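Local structure of putative acetyltransferase Ta0821 (Thermoplasma acidophilum DSM 1728, 3C26) at residues Pro13-Ile19 and Ile53-Asn58; Thr21-Thr26 and Leu90-Pro94; Glu118-Val124 and Thr260-Tyr266. The protein is a putative GNAT-family acetyltransferase that probably transfers an acyl group to an acceptor not yet identified. All blocks are in the same frame, centred on the assembly; numbering follows the deposited sequence.

Interaction 1 (Pro13-Ile19 and Ile53-Asn58)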
# COMPACT_ATOMS: atom_id res chain seq x y z
N PRO A 13 -11.32 -32.52 -10.41
CA PRO A 13 -10.06 -32.43 -11.14
C PRO A 13 -10.20 -32.07 -12.61
O PRO A 13 -9.26 -31.55 -13.20
CB PRO A 13 -9.46 -33.83 -10.97
CG PRO A 13 -9.92 -34.24 -9.61
CD PRO A 13 -11.34 -33.72 -9.54
N SER A 14 -11.38 -32.32 -13.19
CA SER A 14 -11.58 -31.99 -14.59
C SER A 14 -11.73 -30.49 -14.77
O SER A 14 -11.63 -29.98 -15.89
CB SER A 14 -12.77 -32.73 -15.20
OG SER A 14 -13.97 -32.39 -14.55
N ASP A 15 -11.90 -29.79 -13.64
CA ASP A 15 -12.08 -28.33 -13.62
C ASP A 15 -10.76 -27.60 -13.45
O ASP A 15 -10.70 -26.39 -13.58
CB ASP A 15 -12.98 -27.89 -12.44
CG ASP A 15 -14.39 -28.46 -12.51
OD1 ASP A 15 -14.96 -28.51 -13.60
OD2 ASP A 15 -14.95 -28.78 -11.44
N ILE A 16 -9.70 -28.36 -13.19
CA ILE A 16 -8.40 -27.75 -12.82
C ILE A 16 -7.80 -26.84 -13.88
O ILE A 16 -7.27 -25.78 -13.57
CB ILE A 16 -7.36 -28.78 -12.35
CG1 ILE A 16 -7.86 -29.45 -11.07
CG2 ILE A 16 -6.04 -28.10 -11.97
CD1 ILE A 16 -6.88 -30.55 -10.48
N ASP A 17 -7.89 -27.24 -15.14
CA ASP A 17 -7.29 -26.42 -16.19
C ASP A 17 -7.96 -25.05 -16.28
O ASP A 17 -7.32 -24.03 -16.53
CB ASP A 17 -7.33 -27.11 -17.55
CG ASP A 17 -6.13 -28.00 -17.80
OD1 ASP A 17 -5.17 -28.01 -16.99
OD2 ASP A 17 -6.14 -28.66 -18.86
N GLU A 18 -9.25 -25.03 -16.00
CA GLU A 18 -10.03 -23.79 -16.06
C GLU A 18 -9.73 -22.99 -14.83
O GLU A 18 -9.43 -21.83 -14.90
CB GLU A 18 -11.52 -24.07 -16.22
CG GLU A 18 -11.84 -24.49 -17.64
CD GLU A 18 -13.11 -25.27 -17.78
OE1 GLU A 18 -13.13 -26.48 -17.46
OE2 GLU A 18 -14.09 -24.68 -18.26
N ILE A 19 -9.74 -23.68 -13.70
CA ILE A 19 -9.52 -23.08 -12.41
C ILE A 19 -8.17 -22.35 -12.35
O ILE A 19 -8.05 -21.28 -11.74
CB ILE A 19 -9.62 -24.10 -11.24
CG1 ILE A 19 -11.10 -24.53 -11.06
CG2 ILE A 19 -9.06 -23.47 -9.97
CD1 ILE A 19 -11.37 -25.73 -10.05
N ILE A 53 -3.94 -24.63 -4.51
CA ILE A 53 -5.31 -24.71 -5.04
C ILE A 53 -5.58 -26.03 -5.77
O ILE A 53 -6.69 -26.53 -5.72
CB ILE A 53 -5.69 -23.48 -5.94
CG1 ILE A 53 -7.22 -23.47 -6.20
CG2 ILE A 53 -4.85 -23.49 -7.21
CD1 ILE A 53 -7.84 -22.11 -6.69
N GLU A 54 -4.58 -26.56 -6.47
CA GLU A 54 -4.73 -27.84 -7.19
C GLU A 54 -4.98 -28.97 -6.20
O GLU A 54 -5.91 -29.80 -6.40
CB GLU A 54 -3.56 -28.14 -8.13
CG GLU A 54 -3.84 -29.40 -8.93
CD GLU A 54 -2.81 -29.68 -10.01
OE1 GLU A 54 -1.80 -28.97 -10.09
OE2 GLU A 54 -3.04 -30.62 -10.79
N ARG A 55 -4.21 -28.93 -5.11
CA ARG A 55 -4.33 -29.91 -4.00
C ARG A 55 -5.73 -29.86 -3.39
O ARG A 55 -6.39 -30.88 -3.17
CB ARG A 55 -3.26 -29.70 -2.91
CG ARG A 55 -1.96 -30.43 -3.22
CD ARG A 55 -0.79 -30.15 -2.28
NE ARG A 55 -0.09 -28.88 -2.55
CZ ARG A 55 0.85 -28.38 -1.75
NH1 ARG A 55 1.17 -29.02 -0.62
NH2 ARG A 55 1.44 -27.23 -2.03
N TRP A 56 -6.18 -28.65 -3.15
CA TRP A 56 -7.51 -28.43 -2.60
C TRP A 56 -8.59 -29.03 -3.45
O TRP A 56 -9.49 -29.64 -2.93
CB TRP A 56 -7.81 -26.93 -2.46
CG TRP A 56 -7.08 -26.24 -1.32
CD1 TRP A 56 -6.48 -26.83 -0.25
CD2 TRP A 56 -6.98 -24.83 -1.10
NE1 TRP A 56 -6.00 -25.89 0.61
CE2 TRP A 56 -6.28 -24.65 0.11
CE3 TRP A 56 -7.41 -23.70 -1.80
CZ2 TRP A 56 -6.01 -23.38 0.63
CZ3 TRP A 56 -7.13 -22.44 -1.28
CH2 TRP A 56 -6.46 -22.29 -0.08
N VAL A 57 -8.52 -28.73 -4.75
CA VAL A 57 -9.51 -29.22 -5.74
C VAL A 57 -9.55 -30.73 -5.69
O VAL A 57 -10.61 -31.35 -5.68
CB VAL A 57 -9.24 -28.72 -7.22
CG1 VAL A 57 -10.22 -29.37 -8.18
CG2 VAL A 57 -9.30 -27.18 -7.30
N ASN A 58 -8.37 -31.32 -5.64
CA ASN A 58 -8.23 -32.79 -5.60
C ASN A 58 -8.73 -33.40 -4.29
O ASN A 58 -9.14 -34.55 -4.27
CB ASN A 58 -6.78 -33.19 -5.86
CG ASN A 58 -6.44 -33.16 -7.34
OD1 ASN A 58 -7.25 -33.53 -8.16
ND2 ASN A 58 -5.21 -32.78 -7.67
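Helix-helix packing against one face of a sheet is a recurring way to build an alpha/beta fold. Here it occurs in the N-terminal part of a GNAT domain, where the helices following the first strand pack together beside the sheet. The short helix 16-19 meets the C-terminal turns of helix 45-58, and the contact is almost wholly apolar, burying 332 Å² over the two sides. Three residues supply most of it. Ile16 and Ile19, one turn apart, direct their CA-to-CB bonds toward the partner helix, and Val57 points back between them. Val57 CG1 lies 3.7 Å from Ile16 CG1 and Val57 CG2 lies 3.7 Å from Ile19 CD1, so a single beta-branched residue packs against both isoleucines. Ile19 also reaches along the partner helix, its CG2 lying 3.8 Å from Ile53 CD1, one turn before Val57.

The burial deepens toward the sheet. Ile19 touches Thr74 on strand 70-79 and Val57 touches Val62 on strand 62-67, so both helices rest on neighbouring strands. Asp15 forms a salt bridge with Arg66 of strand 62-67, tying segment 13-19 to the same sheet. Toward solvent the character changes. Ile16 CD1 lies 3.6 Å from Glu54 CG, using the aliphatic part of a residue that is otherwise exposed. Pro13 closes the outer end, where the backbones come nearest, its CA 5.8 Å from Asn58 CA. The ring approaches the amide of that asparagine, with Pro13 CG only 3.1 Å from Asn58 OD1.

Interaction 2 (Thr21-Thr26 and Leu90-Pro94). With NO3 (nitrate ion), chain B.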
# COMPACT_ATOMS: atom_id res chain seq x y z
N THR A 21 -6.71 -20.70 -14.48
CA THR A 21 -6.78 -19.38 -15.16
C THR A 21 -7.56 -18.30 -14.39
O THR A 21 -7.61 -17.12 -14.76
CB THR A 21 -7.41 -19.49 -16.53
OG1 THR A 21 -8.80 -19.83 -16.37
CG2 THR A 21 -6.63 -20.55 -17.40
N PHE A 22 -8.15 -18.71 -13.28
CA PHE A 22 -8.93 -17.79 -12.43
C PHE A 22 -7.98 -16.88 -11.61
O PHE A 22 -6.84 -17.27 -11.27
CB PHE A 22 -9.80 -18.59 -11.43
CG PHE A 22 -10.97 -19.38 -12.05
CD1 PHE A 22 -11.13 -19.52 -13.40
CD2 PHE A 22 -11.88 -20.03 -11.22
CE1 PHE A 22 -12.16 -20.31 -13.92
CE2 PHE A 22 -12.91 -20.75 -11.73
CZ PHE A 22 -13.05 -20.91 -13.09
N THR A 23 -8.44 -15.66 -11.29
CA THR A 23 -7.69 -14.75 -10.41
C THR A 23 -8.54 -14.20 -9.26
O THR A 23 -9.76 -14.14 -9.33
CB THR A 23 -7.10 -13.51 -11.15
OG1 THR A 23 -8.16 -12.69 -11.66
CG2 THR A 23 -6.18 -13.92 -12.34
N SER A 24 -7.85 -13.82 -8.20
CA SER A 24 -8.45 -13.14 -7.05
C SER A 24 -8.91 -11.71 -7.38
O SER A 24 -9.63 -11.09 -6.60
CB SER A 24 -7.46 -13.05 -5.90
OG SER A 24 -6.36 -12.26 -6.25
N ASN A 25 -8.47 -11.21 -8.52
CA ASN A 25 -8.79 -9.85 -9.00
C ASN A 25 -10.21 -9.84 -9.51
O ASN A 25 -10.52 -10.26 -10.61
CB ASN A 25 -7.78 -9.42 -10.09
CG ASN A 25 -7.87 -7.93 -10.49
OD1 ASN A 25 -8.87 -7.27 -10.31
ND2 ASN A 25 -6.78 -7.42 -11.06
N THR A 26 -11.10 -9.34 -8.66
CA THR A 26 -12.52 -9.34 -8.94
C THR A 26 -13.04 -7.93 -9.22
O THR A 26 -14.24 -7.70 -9.37
CB THR A 26 -13.31 -9.83 -7.74
OG1 THR A 26 -13.03 -8.95 -6.65
CG2 THR A 26 -12.94 -11.28 -7.38
N LEU A 90 -11.12 -17.33 -3.01
CA LEU A 90 -12.18 -16.76 -3.90
C LEU A 90 -11.56 -16.18 -5.19
O LEU A 90 -10.86 -15.16 -5.20
CB LEU A 90 -13.07 -15.72 -3.16
CG LEU A 90 -14.48 -15.50 -3.77
CD1 LEU A 90 -15.38 -14.68 -2.81
CD2 LEU A 90 -14.44 -14.81 -5.17
N ARG A 91 -11.85 -16.88 -6.28
CA ARG A 91 -11.33 -16.54 -7.61
C ARG A 91 -12.40 -16.67 -8.67
O ARG A 91 -13.33 -17.43 -8.55
CB ARG A 91 -10.12 -17.42 -7.96
CG ARG A 91 -8.94 -17.09 -7.06
CD ARG A 91 -7.68 -17.88 -7.42
NE ARG A 91 -6.56 -17.48 -6.59
CZ ARG A 91 -5.28 -17.79 -6.83
NH1 ARG A 91 -4.94 -18.54 -7.87
NH2 ARG A 91 -4.33 -17.30 -6.07
N VAL A 92 -12.25 -15.83 -9.68
CA VAL A 92 -13.16 -15.79 -10.80
C VAL A 92 -12.35 -15.82 -12.12
O VAL A 92 -11.16 -15.38 -12.22
CB VAL A 92 -14.09 -14.53 -10.77
CG1 VAL A 92 -14.84 -14.41 -9.37
CG2 VAL A 92 -13.30 -13.24 -11.10
N HIS A 93 -13.01 -16.39 -13.11
CA HIS A 93 -12.50 -16.37 -14.45
C HIS A 93 -12.35 -14.88 -14.85
O HIS A 93 -13.18 -14.06 -14.52
CB HIS A 93 -13.45 -17.09 -15.40
CG HIS A 93 -12.99 -17.01 -16.82
ND1 HIS A 93 -13.25 -15.93 -17.63
CD2 HIS A 93 -12.20 -17.84 -17.55
CE1 HIS A 93 -12.69 -16.13 -18.82
NE2 HIS A 93 -12.04 -17.28 -18.79
N PRO A 94 -11.29 -14.53 -15.59
CA PRO A 94 -11.02 -13.11 -15.80
C PRO A 94 -12.07 -12.34 -16.59
O PRO A 94 -12.19 -11.13 -16.44
CB PRO A 94 -9.68 -13.11 -16.50
CG PRO A 94 -9.11 -14.40 -16.20
CD PRO A 94 -10.21 -15.37 -16.11
N NO3 B . -6.38 -15.69 -3.45
O1 NO3 B . -7.29 -16.43 -4.14
O2 NO3 B . -5.20 -15.34 -4.03
O3 NO3 B . -6.67 -15.23 -2.20
O HOH W 1 -11.07 -12.27 -4.50
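A strand that parts from its neighbour leaves backbone donors and acceptors to be satisfied by some other piece of chain. The GNAT fold, in which the fourth and fifth strands characteristically splay apart, illustrates the point. Strand 85-92 pairs with strand 119-125 earlier in its course, but at its end the loop 21-26 takes over. A single antiparallel bridge joins Thr23 to Val92 as a hydrogen-bonded pair: Thr23 N donates to Val92 O at 2.9 Å, and Val92 N donates to Thr23 O at 3.0 Å. On the opposite edge of the strand, the backbones of Arg91 and His93 are bonded to Thr74 and Val72. Two CA-H...O contacts fill in around the bridge, Phe22 CA to Val92 O and Arg91 CA to Thr23 O, both 3.3 Å. Beyond it, a water bridges two carbonyls that do not meet directly, lying 2.8 Å from Ser24 O and 3.0 Å from Leu90 O.

The side chains find their polar partners farther off. Ser24 OG is bonded to Asp46 and Tyr36, Asn25 ND2 to the carbonyl of Thr33, and Thr21 OG1 to that of Glu18. Phe22 makes the apolar counterpart, its CB 3.7 Å from Arg91 CB and its CD1 3.6 Å from His93 CA. The guanidinium of Arg91 forms a salt bridge to Asp50 through NH1 and grips a nitrate, probably from the crystallisation liquor, with its other two nitrogens: Arg91 NE lies 2.8 Å from nitrate O1, and Arg91 NH2 lies 3.0 Å from nitrate O2.

Interaction 3 (Glu118-Val124 and Thr260-Tyr266). With NO3 (nitrate ion), chain C; NO3 (nitrate ion), chain D.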
# COMPACT_ATOMS: atom_id res chain seq x y z
N GLU A 118 -21.09 -23.11 13.34
CA GLU A 118 -21.62 -21.90 13.96
C GLU A 118 -20.91 -20.63 13.47
O GLU A 118 -21.44 -19.53 13.59
CB GLU A 118 -21.52 -21.97 15.47
CG GLU A 118 -22.63 -22.80 16.13
CD GLU A 118 -24.03 -22.21 15.89
OE1 GLU A 118 -24.18 -20.95 15.80
OE2 GLU A 118 -25.00 -23.01 15.80
N ARG A 119 -19.72 -20.83 12.90
CA ARG A 119 -18.81 -19.74 12.47
C ARG A 119 -18.06 -19.96 11.17
O ARG A 119 -17.49 -21.03 10.90
CB ARG A 119 -17.75 -19.45 13.57
CG ARG A 119 -18.31 -19.15 14.98
CD ARG A 119 -17.23 -19.23 16.09
NE ARG A 119 -16.86 -20.63 16.36
CZ ARG A 119 -15.88 -21.06 17.17
NH1 ARG A 119 -15.10 -20.20 17.84
NH2 ARG A 119 -15.66 -22.36 17.31
N LEU A 120 -18.01 -18.87 10.42
CA LEU A 120 -17.22 -18.78 9.19
C LEU A 120 -16.21 -17.68 9.42
O LEU A 120 -16.50 -16.66 10.05
CB LEU A 120 -18.07 -18.39 7.98
CG LEU A 120 -19.34 -19.18 7.68
CD1 LEU A 120 -20.13 -18.52 6.52
CD2 LEU A 120 -19.04 -20.68 7.43
N ARG A 121 -15.01 -17.92 8.91
CA ARG A 121 -13.93 -16.93 8.93
C ARG A 121 -13.31 -16.79 7.56
O ARG A 121 -13.34 -17.71 6.74
CB ARG A 121 -12.86 -17.29 9.96
CG ARG A 121 -13.38 -17.40 11.35
CD ARG A 121 -12.32 -17.55 12.36
NE ARG A 121 -12.92 -17.72 13.68
CZ ARG A 121 -12.75 -18.77 14.48
NH1 ARG A 121 -11.89 -19.69 14.17
NH2 ARG A 121 -13.37 -18.84 15.64
N SER A 122 -12.70 -15.63 7.35
CA SER A 122 -12.02 -15.32 6.10
C SER A 122 -11.00 -14.20 6.31
O SER A 122 -11.22 -13.28 7.12
CB SER A 122 -13.03 -14.93 5.01
OG SER A 122 -12.50 -15.02 3.69
N ALA A 123 -9.94 -14.28 5.51
CA ALA A 123 -8.91 -13.30 5.55
C ALA A 123 -9.03 -12.36 4.35
O ALA A 123 -9.11 -12.80 3.19
CB ALA A 123 -7.51 -13.97 5.63
N VAL A 124 -9.05 -11.07 4.65
CA VAL A 124 -9.18 -10.01 3.63
C VAL A 124 -8.11 -8.90 3.79
O VAL A 124 -7.90 -8.41 4.87
CB VAL A 124 -10.58 -9.35 3.67
CG1 VAL A 124 -10.76 -8.45 2.50
CG2 VAL A 124 -11.68 -10.43 3.76
N THR A 260 -6.47 -8.83 7.37
CA THR A 260 -7.55 -8.77 8.33
C THR A 260 -8.34 -10.04 8.34
O THR A 260 -8.44 -10.72 7.31
CB THR A 260 -8.50 -7.56 8.01
OG1 THR A 260 -9.26 -7.82 6.82
CG2 THR A 260 -7.71 -6.23 7.86
N VAL A 261 -8.87 -10.35 9.52
CA VAL A 261 -9.74 -11.52 9.77
C VAL A 261 -11.17 -11.11 10.13
O VAL A 261 -11.44 -10.37 11.08
CB VAL A 261 -9.14 -12.48 10.88
CG1 VAL A 261 -9.98 -13.77 11.04
CG2 VAL A 261 -7.70 -12.76 10.59
N TRP A 262 -12.07 -11.63 9.31
CA TRP A 262 -13.52 -11.47 9.44
C TRP A 262 -14.23 -12.77 9.85
O TRP A 262 -13.84 -13.87 9.45
CB TRP A 262 -14.08 -10.93 8.13
CG TRP A 262 -13.60 -9.53 7.84
CD1 TRP A 262 -12.33 -9.17 7.51
CD2 TRP A 262 -14.36 -8.30 7.92
NE1 TRP A 262 -12.24 -7.80 7.35
CE2 TRP A 262 -13.47 -7.24 7.60
CE3 TRP A 262 -15.69 -8.00 8.21
CZ2 TRP A 262 -13.87 -5.92 7.55
CZ3 TRP A 262 -16.10 -6.67 8.19
CH2 TRP A 262 -15.19 -5.64 7.86
N GLU A 263 -15.25 -12.60 10.67
CA GLU A 263 -16.07 -13.69 11.13
C GLU A 263 -17.57 -13.42 11.02
O GLU A 263 -18.10 -12.29 11.23
CB GLU A 263 -15.66 -14.09 12.58
CG GLU A 263 -16.40 -15.25 13.19
CD GLU A 263 -15.91 -15.52 14.62
OE1 GLU A 263 -14.75 -15.93 14.77
OE2 GLU A 263 -16.66 -15.25 15.60
N TYR A 264 -18.22 -14.48 10.58
CA TYR A 264 -19.66 -14.62 10.40
C TYR A 264 -20.19 -15.67 11.40
O TYR A 264 -19.63 -16.77 11.57
CB TYR A 264 -19.97 -15.07 8.99
CG TYR A 264 -21.46 -15.28 8.70
CD1 TYR A 264 -22.13 -16.42 9.16
CD2 TYR A 264 -22.20 -14.31 8.02
CE1 TYR A 264 -23.50 -16.59 8.89
CE2 TYR A 264 -23.54 -14.47 7.76
CZ TYR A 264 -24.19 -15.63 8.20
OH TYR A 264 -25.54 -15.75 7.97
N ARG A 265 -21.27 -15.29 12.08
CA ARG A 265 -21.95 -16.19 13.04
C ARG A 265 -23.36 -16.54 12.61
O ARG A 265 -24.13 -15.66 12.33
CB ARG A 265 -22.07 -15.50 14.38
CG ARG A 265 -20.76 -15.28 15.09
CD ARG A 265 -20.36 -16.51 15.87
NE ARG A 265 -19.92 -16.20 17.24
CZ ARG A 265 -20.54 -16.61 18.35
NH1 ARG A 265 -21.63 -17.38 18.31
NH2 ARG A 265 -20.03 -16.29 19.52
N TYR A 266 -23.67 -17.81 12.58
CA TYR A 266 -25.06 -18.23 12.31
C TYR A 266 -26.00 -17.94 13.48
O TYR A 266 -27.22 -17.88 13.27
CB TYR A 266 -25.14 -19.69 11.92
CG TYR A 266 -24.61 -19.94 10.55
CD1 TYR A 266 -25.40 -19.75 9.43
CD2 TYR A 266 -23.30 -20.33 10.36
CE1 TYR A 266 -24.91 -19.96 8.18
CE2 TYR A 266 -22.82 -20.58 9.11
CZ TYR A 266 -23.61 -20.39 8.03
OH TYR A 266 -23.13 -20.64 6.78
OXT TYR A 266 -25.56 -17.77 14.63
N NO3 C . -18.28 -23.75 15.40
O1 NO3 C . -19.20 -24.70 15.01
O2 NO3 C . -17.41 -24.03 16.44
O3 NO3 C . -18.19 -22.51 14.79
N NO3 D . -12.94 -13.41 0.96
O1 NO3 D . -13.23 -14.68 0.50
O2 NO3 D . -11.85 -13.21 1.82
O3 NO3 D . -13.70 -12.32 0.52
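At one end of this strand pair Val124 O accepts twice from the same residue: from Thr260 N at 2.9 Å and, very short, from Thr260 OG1 at 2.4 Å. Otherwise the pairing is regular antiparallel sheet. Strand 119-125 of the GNAT domain is joined by strand 258-265, the last of the chain, which enters between it and strand 141-153, as the final strand of GNAT folds does. Leu120 with Tyr264, Ser122 with Trp262 and Val124 with Thr260 are the hydrogen-bonded pairs, and Tyr266 N extends the series to Glu118 O at 3.0 Å.

Leu120, Val124 and Trp262 lie against helices 101-113 and 129-138, with Val124 CG2 4.0 Å from Trp262 CD1. The face with Arg119, Arg121, Glu263 and Arg265 is charged over that part: Arg121 NE meets Glu263 OE1 in a 2.8 Å salt bridge, Arg121 has a second partner in Asp82, and Arg265 NE is a long 3.8 Å from Glu263 OE2. Arg119 holds a nitrate, probably from the crystallisation liquor, its NH2 2.6 Å from nitrate O2. Among these arginines, Glu263 offsets positive charge, while the backbone bonds, independent of side-chain identity, fix the C-terminal strand within the sheet.

Position in the fold and chemistry change together across these contacts, all three of which are partly buried. Interaction 3 lies nearest the middle of the chain and is a central sheet pairing, rich in backbone bonds. Interactions 1 and 2 lie farther out, the first built from aliphatic side chains between helices, the second from one strand bridge with polar surroundings. Those two touch, Ile53 CD1 lying 4.3 Å from Arg91 CD, and both rest on strand 70-79. Interactions 2 and 3 share the sheet through neighbouring strands 85-92 and 119-125. A nitrate sits between them, its O2 2.7 Å from Ser122 OG and its nearest atom about 4 Å from the side chain of Leu90, near the cleft where GNAT relatives bind acetyl-CoA.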